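Local coordinates for protein MtVAO615 (Myceliophthora thermophila, PDB 6F72) that probably acts as a secreted flavoprotein oxidase whose single bicovalently bound FAD, once reduced, reacts rapidly with molecular oxygen, although its substrate is unknown, at residues A[76-79]-A[80-83]; A[87-90]-A[91-95]; A[107-110]-A[111-114]; A[485-488]-A[489-492]. All coordinates share one frame; numbering follows the deposited sequence.

Overall arrangement
The four contacts are all local, each within one continuous piece of chain, and interaction 1 touches both interaction 2 and interaction 3, which themselves stay about 7 Å apart at their nearest atoms. Interactions 1 and 2 belong to consecutive short helices, their centres 13 Å apart, and meet where Ser83 O packs on Thr88 CG2. Against interaction 3, Lys81 CE lies 3.3 Å from Pro110 O, and Lys81 O sits 3.6 Å from Phe111 CZ. Interaction 4 starts a much later helix, its centre 14 Å from that of interaction 3. The flavin lies nearest to interaction 2, where Ser87 touches FAD; the side chain of Ser83 in interaction 1 is about 13 Å from it.

Interaction 1 of 4, residues A[76-79]-A[80-83]; sequences ACEE and LKSS
Ala76 begins the series of i to i+4 links: its carbonyl O accepts from Leu80 N at 3.3 Å, while Leu80 CG rests 3.5 Å from the same Ala76 O. The leucine then reaches loop residues Gln60 and Val63, so this side of the helix faces protein. At Cys77 the side chain takes a different course. Its SG is held anti to the backbone N (chi1 -178°), the direction in which it forms the disulfide with Cys64, and the sulfur also lies 4.0 Å from Lys81 CE. The Cys77 carbonyl shares the amide of Lys81 with the carbonyl of Glu78, and both bonds are weak, the first at 3.4 Å from N to Cys77 O and the second at 3.3 Å from N to Glu78 O. One N-H divided between an i+4 and an i+3 acceptor mixes alpha and 3-10 patterns.

Glu78 supplies the charged partner. A bend at chi2 (-58°) folds its chain so that the carboxylate runs alongside the extended Lys81, both pointing the same way. OE1 of Glu78 touches the aliphatic CD of Lys81 at 3.7 Å, and OE2 forms a salt bridge with Lys81 NZ at 3.4 Å, a weak bond in this geometry. The lysine chain thus lies between the disulfide sulfur and the glutamate, and it packs on Pro110 and Phe111 as well. Glu79 has an extended chain whose carboxylate takes no part; its CB touches Leu80 N, and its carbonyl O lies near Ser82 OG. Close by, Ser82 N is buried without a partner. The whole is an i to i+3 Glu-Lys salt bridge on a short surface helix, joined by a disulfide to the loop of Cys64.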
loop_
_atom_site.group_PDB
_atom_site.type_symbol
_atom_site.label_atom_id
_atom_site.label_comp_id
_atom_site.label_asym_id
_atom_site.label_seq_id
_atom_site.Cartn_x
_atom_site.Cartn_y
_atom_site.Cartn_z
ATOM N N ALA A 76 -21.205 14.674 -15.803
ATOM C CA ALA A 76 -20.661 13.710 -14.837
ATOM C C ALA A 76 -19.271 13.253 -15.252
ATOM O O ALA A 76 -18.424 12.953 -14.399
ATOM C CB ALA A 76 -21.589 12.512 -14.685
ATOM N N CYS A 77 -19.044 13.202 -16.561
ATOM C CA CYS A 77 -17.739 12.863 -17.107
ATOM C C CYS A 77 -16.698 13.908 -16.702
ATOM O O CYS A 77 -15.589 13.552 -16.320
ATOM C CB CYS A 77 -17.820 12.712 -18.622
ATOM S SG CYS A 77 -16.257 12.244 -19.383
ATOM N N GLU A 78 -17.080 15.186 -16.760
ATOM C CA GLU A 78 -16.194 16.300 -16.399
ATOM C C GLU A 78 -15.821 16.328 -14.913
ATOM O O GLU A 78 -14.687 16.686 -14.570
ATOM C CB GLU A 78 -16.783 17.656 -16.823
ATOM C CG GLU A 78 -16.959 17.871 -18.330
ATOM C CD GLU A 78 -15.671 17.740 -19.139
ATOM O OE1 GLU A 78 -14.652 18.357 -18.762
ATOM O OE2 GLU A 78 -15.679 17.019 -20.166
ATOM N N GLU A 79 -16.771 15.959 -14.048
ATOM C CA GLU A 79 -16.532 15.861 -12.594
ATOM C C GLU A 79 -15.543 14.748 -12.232
ATOM O O GLU A 79 -14.762 14.886 -11.282
ATOM C CB GLU A 79 -17.853 15.695 -11.827
ATOM C CG GLU A 79 -18.630 16.997 -11.654
ATOM C CD GLU A 79 -20.098 16.791 -11.296
ATOM O OE1 GLU A 79 -20.977 17.372 -11.987
ATOM O OE2 GLU A 79 -20.386 16.060 -10.326
ATOM N N LEU A 80 -15.574 13.655 -12.996
ATOM C CA LEU A 80 -14.610 12.559 -12.861
ATOM C C LEU A 80 -13.169 12.988 -13.172
ATOM O O LEU A 80 -12.219 12.500 -12.544
ATOM C CB LEU A 80 -14.994 11.385 -13.775
ATOM C CG LEU A 80 -16.180 10.462 -13.499
ATOM C CD1 LEU A 80 -16.107 9.338 -14.509
ATOM C CD2 LEU A 80 -16.194 9.887 -12.085
ATOM N N LYS A 81 -13.028 13.902 -14.135
ATOM C CA LYS A 81 -11.721 14.343 -14.649
ATOM C C LYS A 81 -10.862 15.079 -13.638
ATOM O O LYS A 81 -9.683 14.744 -13.474
ATOM C CB LYS A 81 -11.891 15.220 -15.889
ATOM C CG LYS A 81 -12.322 14.461 -17.125
ATOM C CD LYS A 81 -12.524 15.420 -18.282
ATOM C CE LYS A 81 -13.146 14.708 -19.461
ATOM N NZ LYS A 81 -12.770 15.399 -20.720
ATOM N N SER A 82 -11.445 16.059 -12.952
ATOM C CA SER A 82 -10.674 16.970 -12.106
ATOM C C SER A 82 -9.938 16.310 -10.931
ATOM O O SER A 82 -8.961 16.873 -10.436
ATOM C CB SER A 82 -11.545 18.120 -11.612
ATOM O OG SER A 82 -12.611 17.622 -10.833
ATOM N N SER A 83 -10.388 15.124 -10.500
ATOM C CA SER A 83 -9.761 14.409 -9.378
ATOM C C SER A 83 -9.348 12.962 -9.687
ATOM O O SER A 83 -9.062 12.191 -8.762
ATOM C CB SER A 83 -10.690 14.445 -8.158
ATOM O OG SER A 83 -10.936 15.780 -7.753
#

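Interaction 2 of 4, residues A[87-90]-A[91-95]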
loop_
_atom_site.group_PDB
_atom_site.type_symbol
_atom_site.label_atom_id
_atom_site.label_comp_id
_atom_site.label_asym_id
_atom_site.label_seq_id
_atom_site.Cartn_x
_atom_site.Cartn_y
_atom_site.Cartn_z
ATOM N N SER A 87 -6.202 9.878 -5.039
ATOM C CA SER A 87 -6.859 8.816 -4.252
ATOM C C SER A 87 -8.076 9.434 -3.570
ATOM O O SER A 87 -7.956 10.151 -2.575
ATOM C CB SER A 87 -5.895 8.179 -3.236
ATOM O OG SER A 87 -4.722 7.714 -3.881
ATOM N N THR A 88 -9.243 9.194 -4.153
ATOM C CA THR A 88 -10.496 9.768 -3.659
ATOM C C THR A 88 -11.438 8.670 -3.223
ATOM O O THR A 88 -11.391 7.543 -3.743
ATOM C CB THR A 88 -11.234 10.562 -4.752
ATOM O OG1 THR A 88 -11.547 9.678 -5.835
ATOM C CG2 THR A 88 -10.400 11.752 -5.233
ATOM N N ILE A 89 -12.323 9.025 -2.297
ATOM C CA ILE A 89 -13.318 8.095 -1.774
ATOM C C ILE A 89 -14.285 7.662 -2.886
ATOM O O ILE A 89 -14.718 6.514 -2.928
ATOM C CB ILE A 89 -14.015 8.666 -0.501
ATOM C CG1 ILE A 89 -14.804 7.584 0.252
ATOM C CG2 ILE A 89 -14.886 9.875 -0.825
ATOM C CD1 ILE A 89 -13.957 6.567 0.986
ATOM N N THR A 90 -14.559 8.585 -3.805
ATOM C CA THR A 90 -15.414 8.362 -4.980
ATOM C C THR A 90 -14.929 7.159 -5.810
ATOM O O THR A 90 -15.703 6.248 -6.127
ATOM C CB THR A 90 -15.495 9.659 -5.830
ATOM O OG1 THR A 90 -16.121 10.681 -5.045
ATOM C CG2 THR A 90 -16.315 9.464 -7.113
ATOM N N HIS A 91 -13.641 7.164 -6.130
ATOM C CA HIS A 91 -13.008 6.100 -6.885
ATOM C C HIS A 91 -12.906 4.789 -6.099
ATOM O O HIS A 91 -13.117 3.690 -6.645
ATOM C CB HIS A 91 -11.619 6.559 -7.280
ATOM C CG HIS A 91 -11.252 6.216 -8.685
ATOM N ND1 HIS A 91 -10.377 6.980 -9.427
ATOM C CD2 HIS A 91 -11.648 5.197 -9.487
ATOM C CE1 HIS A 91 -10.237 6.436 -10.623
ATOM N NE2 HIS A 91 -11.001 5.355 -10.687
ATOM N N VAL A 92 -12.573 4.920 -4.816
ATOM C CA VAL A 92 -12.473 3.783 -3.928
ATOM C C VAL A 92 -13.845 3.105 -3.755
ATOM O O VAL A 92 -13.899 1.890 -3.556
ATOM C CB VAL A 92 -11.833 4.188 -2.571
ATOM C CG1 VAL A 92 -12.105 3.162 -1.491
ATOM C CG2 VAL A 92 -10.329 4.370 -2.727
ATOM N N ASN A 93 -14.930 3.885 -3.883
ATOM C CA ASN A 93 -16.301 3.387 -3.688
ATOM C C ASN A 93 -16.851 2.590 -4.866
ATOM O O ASN A 93 -17.899 1.950 -4.748
ATOM C CB ASN A 93 -17.259 4.535 -3.360
ATOM C CG ASN A 93 -17.171 4.997 -1.914
ATOM O OD1 ASN A 93 -16.479 4.413 -1.081
ATOM N ND2 ASN A 93 -17.883 6.070 -1.616
ATOM N N ALA A 94 -16.164 2.647 -6.005
ATOM C CA ALA A 94 -16.588 1.920 -7.197
ATOM C C ALA A 94 -16.284 0.421 -7.040
ATOM O O ALA A 94 -15.199 0.058 -6.550
ATOM C CB ALA A 94 -15.922 2.494 -8.435
ATOM N N PRO A 95 -17.248 -0.450 -7.419
ATOM C CA PRO A 95 -17.096 -1.901 -7.264
ATOM C C PRO A 95 -15.897 -2.515 -7.985
ATOM O O PRO A 95 -15.112 -3.213 -7.366
ATOM C CB PRO A 95 -18.405 -2.452 -7.841
ATOM C CG PRO A 95 -19.382 -1.348 -7.610
ATOM C CD PRO A 95 -18.595 -0.113 -7.925
#
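His91 and Thr88 meet at an angle, the threonine OG1 lying oblique to the imidazole and touching His91 CB at 3.4 Å, while the ring itself meets that of Trp84 with their planes at about 45°. The contact spans the short helix 89-92, with Thr88 as its N-cap. The second flat group, the Asn93 amide, comes up to Ile89: its CG is 3.1 Å from Ile89 O and its OD1 3.8 Å from Ile89 CG1. That OD1 has its polar partner elsewhere, in His174 NE2. The cap depends on the threonine torsion, for with OG1 set between the backbone N and the carbonyl carbon (chi1 61°) the hydroxyl faces the first turn and accepts from His91 N at 3.3 Å, with an N-H...O angle of 162°. A valine here would probably leave His91 N without its capping acceptor and the start of the helix less firmly fixed. Farther along, Asn93 N donates to Ile89 O at 2.8 Å and more weakly to Thr90 O, which also accepts from Gln60 NE2. At the start, Ser87 touches the FAD, so a flavin-pocket residue immediately precedes the N-cap. The Thr88 carbonyl closes the first turn: its O accepts from Val92 N in the carbonyl plane, and Val92 CG2 rests 3.5 Å from the same oxygen.

Interaction 3 of 4, residues A[107-110]-A[111-114]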
loop_
_atom_site.group_PDB
_atom_site.type_symbol
_atom_site.label_atom_id
_atom_site.label_comp_id
_atom_site.label_asym_id
_atom_site.label_seq_id
_atom_site.Cartn_x
_atom_site.Cartn_y
_atom_site.Cartn_z
ATOM N N SER A 107 -8.855 1.433 -21.094
ATOM C CA SER A 107 -9.994 0.589 -21.476
ATOM C C SER A 107 -11.317 1.318 -21.349
ATOM O O SER A 107 -12.197 1.164 -22.201
ATOM C CB SER A 107 -10.039 -0.699 -20.677
ATOM O OG SER A 107 -8.835 -1.426 -20.824
ATOM N N CYS A 108 -11.440 2.101 -20.280
ATOM C CA CYS A 108 -12.629 2.887 -20.004
ATOM C C CYS A 108 -12.277 3.998 -19.036
ATOM O O CYS A 108 -12.586 3.929 -17.847
ATOM C CB CYS A 108 -13.771 2.021 -19.455
ATOM S SG CYS A 108 -15.319 2.954 -19.326
ATOM N N VAL A 109 -11.626 5.024 -19.566
ATOM C CA VAL A 109 -11.107 6.139 -18.777
ATOM C C VAL A 109 -11.755 7.445 -19.239
ATOM O O VAL A 109 -12.307 7.483 -20.347
ATOM C CB VAL A 109 -9.566 6.227 -18.892
ATOM C CG1 VAL A 109 -8.905 5.047 -18.180
ATOM C CG2 VAL A 109 -9.124 6.333 -20.356
ATOM N N PRO A 110 -11.692 8.522 -18.414
ATOM C CA PRO A 110 -12.356 9.794 -18.776
ATOM C C PRO A 110 -11.673 10.644 -19.859
ATOM O O PRO A 110 -12.252 11.642 -20.300
ATOM C CB PRO A 110 -12.358 10.581 -17.454
ATOM C CG PRO A 110 -12.112 9.557 -16.389
ATOM C CD PRO A 110 -11.162 8.595 -17.040
ATOM N N PHE A 111 -10.483 10.243 -20.300
ATOM C CA PHE A 111 -9.639 11.115 -21.119
ATOM C C PHE A 111 -9.496 10.671 -22.578
ATOM O O PHE A 111 -8.799 11.315 -23.353
ATOM C CB PHE A 111 -8.273 11.331 -20.427
ATOM C CG PHE A 111 -8.391 11.932 -19.049
ATOM C CD1 PHE A 111 -8.646 13.299 -18.881
ATOM C CD2 PHE A 111 -8.298 11.125 -17.912
ATOM C CE1 PHE A 111 -8.776 13.849 -17.609
ATOM C CE2 PHE A 111 -8.420 11.670 -16.634
ATOM C CZ PHE A 111 -8.657 13.038 -16.486
ATOM N N THR A 112 -10.160 9.575 -22.939
ATOM C CA THR A 112 -10.187 9.103 -24.314
ATOM C C THR A 112 -11.432 9.593 -25.051
ATOM O O THR A 112 -12.327 10.221 -24.461
ATOM C CB THR A 112 -10.129 7.572 -24.407
ATOM O OG1 THR A 112 -11.036 7.003 -23.464
ATOM C CG2 THR A 112 -8.719 7.074 -24.138
ATOM N N ASP A 113 -11.462 9.313 -26.355
ATOM C CA ASP A 113 -12.589 9.625 -27.199
ATOM C C ASP A 113 -13.875 8.983 -26.680
ATOM O O ASP A 113 -13.868 7.786 -26.369
ATOM C CB ASP A 113 -12.322 9.154 -28.618
ATOM C CG ASP A 113 -13.218 9.837 -29.612
ATOM O OD1 ASP A 113 -14.403 9.479 -29.722
ATOM O OD2 ASP A 113 -12.732 10.761 -30.270
ATOM N N PRO A 114 -14.980 9.772 -26.589
ATOM C CA PRO A 114 -16.297 9.266 -26.161
ATOM C C PRO A 114 -16.809 8.084 -26.988
ATOM O O PRO A 114 -17.449 7.170 -26.434
ATOM C CB PRO A 114 -17.204 10.483 -26.331
ATOM C CG PRO A 114 -16.298 11.632 -26.057
ATOM C CD PRO A 114 -14.990 11.247 -26.700
HETATM O O HOH W 1 -11.072 4.545 -22.535
#
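Pro110 and Phe111 make the tight, apolar half of this contact. The proline CB stands over one face of the phenylalanine ring, 4.3 Å from the Phe111 centroid and 18° off the ring normal, which is a CH-pi interaction displaced toward the rim. Pro110 CD adds a second touch, at 3.9 Å from Phe111 CD2. The ring is put there by chi1 of -58°, with CG beside the backbone N, and it also meets the ring of Trp484. The other half, where Val109 approaches Thr112, differs in its bonding and relies on solvent. Their side chains run nearly at right angles, with Val109 CG2 at 3.7 Å from Thr112 OG1. A water joins the two residues, accepting from Val109 N at 3.1 Å and lying 2.6 Å from Thr112 OG1. No helix or strand organises this piece of the loop between helix 101-104 and strand 126-129; the Cys108-Cys118 disulfide beside it is consistent with a secreted protein. The hydroxyl has only a weak and unsettled direct link to Val109 O, an oxygen that also accepts from His65 NE2, so the bridging water is probably the firmer connection between Val109 and Thr112.

Interaction 4 of 4, residues A[485-488]-A[489-492]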
loop_
_atom_site.group_PDB
_atom_site.type_symbol
_atom_site.label_atom_id
_atom_site.label_comp_id
_atom_site.label_asym_id
_atom_site.label_seq_id
_atom_site.Cartn_x
_atom_site.Cartn_y
_atom_site.Cartn_z
ATOM N N ASP A 485 -1.673 13.465 -21.420
ATOM C CA ASP A 485 -1.304 14.022 -22.743
ATOM C C ASP A 485 -0.337 13.150 -23.535
ATOM O O ASP A 485 -0.171 13.344 -24.749
ATOM C CB ASP A 485 -0.648 15.387 -22.587
ATOM C CG ASP A 485 -1.568 16.424 -22.019
ATOM O OD1 ASP A 485 -2.801 16.277 -22.091
ATOM O OD2 ASP A 485 -1.048 17.425 -21.498
ATOM N N ALA A 486 0.349 12.245 -22.846
ATOM C CA ALA A 486 1.350 11.381 -23.465
ATOM C C ALA A 486 0.635 10.244 -24.183
ATOM O O ALA A 486 -0.536 10.001 -23.939
ATOM C CB ALA A 486 2.315 10.845 -22.399
ATOM N N SER A 487 1.340 9.543 -25.062
ATOM C CA SER A 487 0.774 8.369 -25.716
ATOM C C SER A 487 0.734 7.129 -24.793
ATOM O O SER A 487 1.448 7.090 -23.786
ATOM C CB SER A 487 1.543 8.063 -27.000
ATOM O OG SER A 487 2.772 7.441 -26.703
ATOM N N PRO A 488 -0.091 6.113 -25.136
ATOM C CA PRO A 488 -0.033 4.808 -24.435
ATOM C C PRO A 488 1.351 4.169 -24.488
ATOM O O PRO A 488 1.779 3.542 -23.524
ATOM C CB PRO A 488 -1.006 3.928 -25.221
ATOM C CG PRO A 488 -1.969 4.886 -25.831
ATOM C CD PRO A 488 -1.242 6.185 -26.064
ATOM N N GLU A 489 2.023 4.330 -25.623
ATOM C CA GLU A 489 3.358 3.784 -25.839
ATOM C C GLU A 489 4.382 4.447 -24.906
ATOM O O GLU A 489 5.266 3.766 -24.382
ATOM C CB GLU A 489 3.748 3.919 -27.313
ATOM C CG GLU A 489 2.863 3.113 -28.271
ATOM C CD GLU A 489 1.505 3.767 -28.616
ATOM O OE1 GLU A 489 1.365 5.020 -28.599
ATOM O OE2 GLU A 489 0.554 3.001 -28.910
ATOM N N GLU A 490 4.220 5.754 -24.673
ATOM C CA GLU A 490 5.031 6.515 -23.709
ATOM C C GLU A 490 4.821 6.104 -22.239
ATOM O O GLU A 490 5.782 6.065 -21.455
ATOM C CB GLU A 490 4.831 8.021 -23.884
ATOM C CG GLU A 490 5.464 8.531 -25.169
ATOM C CD GLU A 490 5.227 10.006 -25.445
ATOM O OE1 GLU A 490 4.087 10.506 -25.315
ATOM O OE2 GLU A 490 6.205 10.663 -25.835
ATOM N N MET A 491 3.574 5.807 -21.861
ATOM C CA MET A 491 3.314 5.292 -20.523
ATOM C C MET A 491 3.847 3.881 -20.348
ATOM O O MET A 491 4.337 3.540 -19.263
ATOM C CB MET A 491 1.835 5.388 -20.156
ATOM C CG MET A 491 1.348 6.808 -19.911
ATOM S SD MET A 491 2.249 7.821 -18.715
ATOM C CE MET A 491 3.557 8.572 -19.704
ATOM N N ALA A 492 3.758 3.080 -21.414
ATOM C CA ALA A 492 4.286 1.715 -21.424
ATOM C C ALA A 492 5.810 1.737 -21.281
ATOM O O ALA A 492 6.387 0.891 -20.585
ATOM C CB ALA A 492 3.867 0.963 -22.680
#
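Ser487 and Glu490 reach toward each other's backbone, and this reciprocal pairing is a capping box. A chi1 of 77° swings the serine OG over toward the amides of the first turn, where it accepts from Glu490 N at 3.0 Å. In return the extended glutamate chain runs back along the serine, and Glu490 OE1 takes the N-H of Ser487 at 2.9 Å, nearly straight at 168°, through its anti lone pair. The carboxylate thus sits at the start of the helix, where the dipole would be expected to favour its negative charge.

Glu489 is turned differently. Bent at chi2, it lies side by side with the Pro488 ring, and its OE1 receives a weak bond from Ser487 OG at 3.4 Å. The serine hydroxyl therefore accepts firmly from Glu490 N and donates only weakly to Glu489 OE1. With an alanine in place of the serine, the Glu490 amide is likely to lose its cap and Glu489 its weak donor, unsettling the first turn.

On another side, Met491 folds at both chi2 and chi3, which carries CE to within 3.7 Å of Ala486 CB. Joining the residue before the N-cap to the one four positions after it, this apolar touch is a hydrophobic staple, the classic companion of a capping box. Met491 also packs on Tyr106, Trp482 and Asp483, and Pro488 on Tyr106. The motif thus marks the turn from the loop that follows strand 472-480, outermost but one in the seven-stranded antiparallel sheet, into the long helix 488-508.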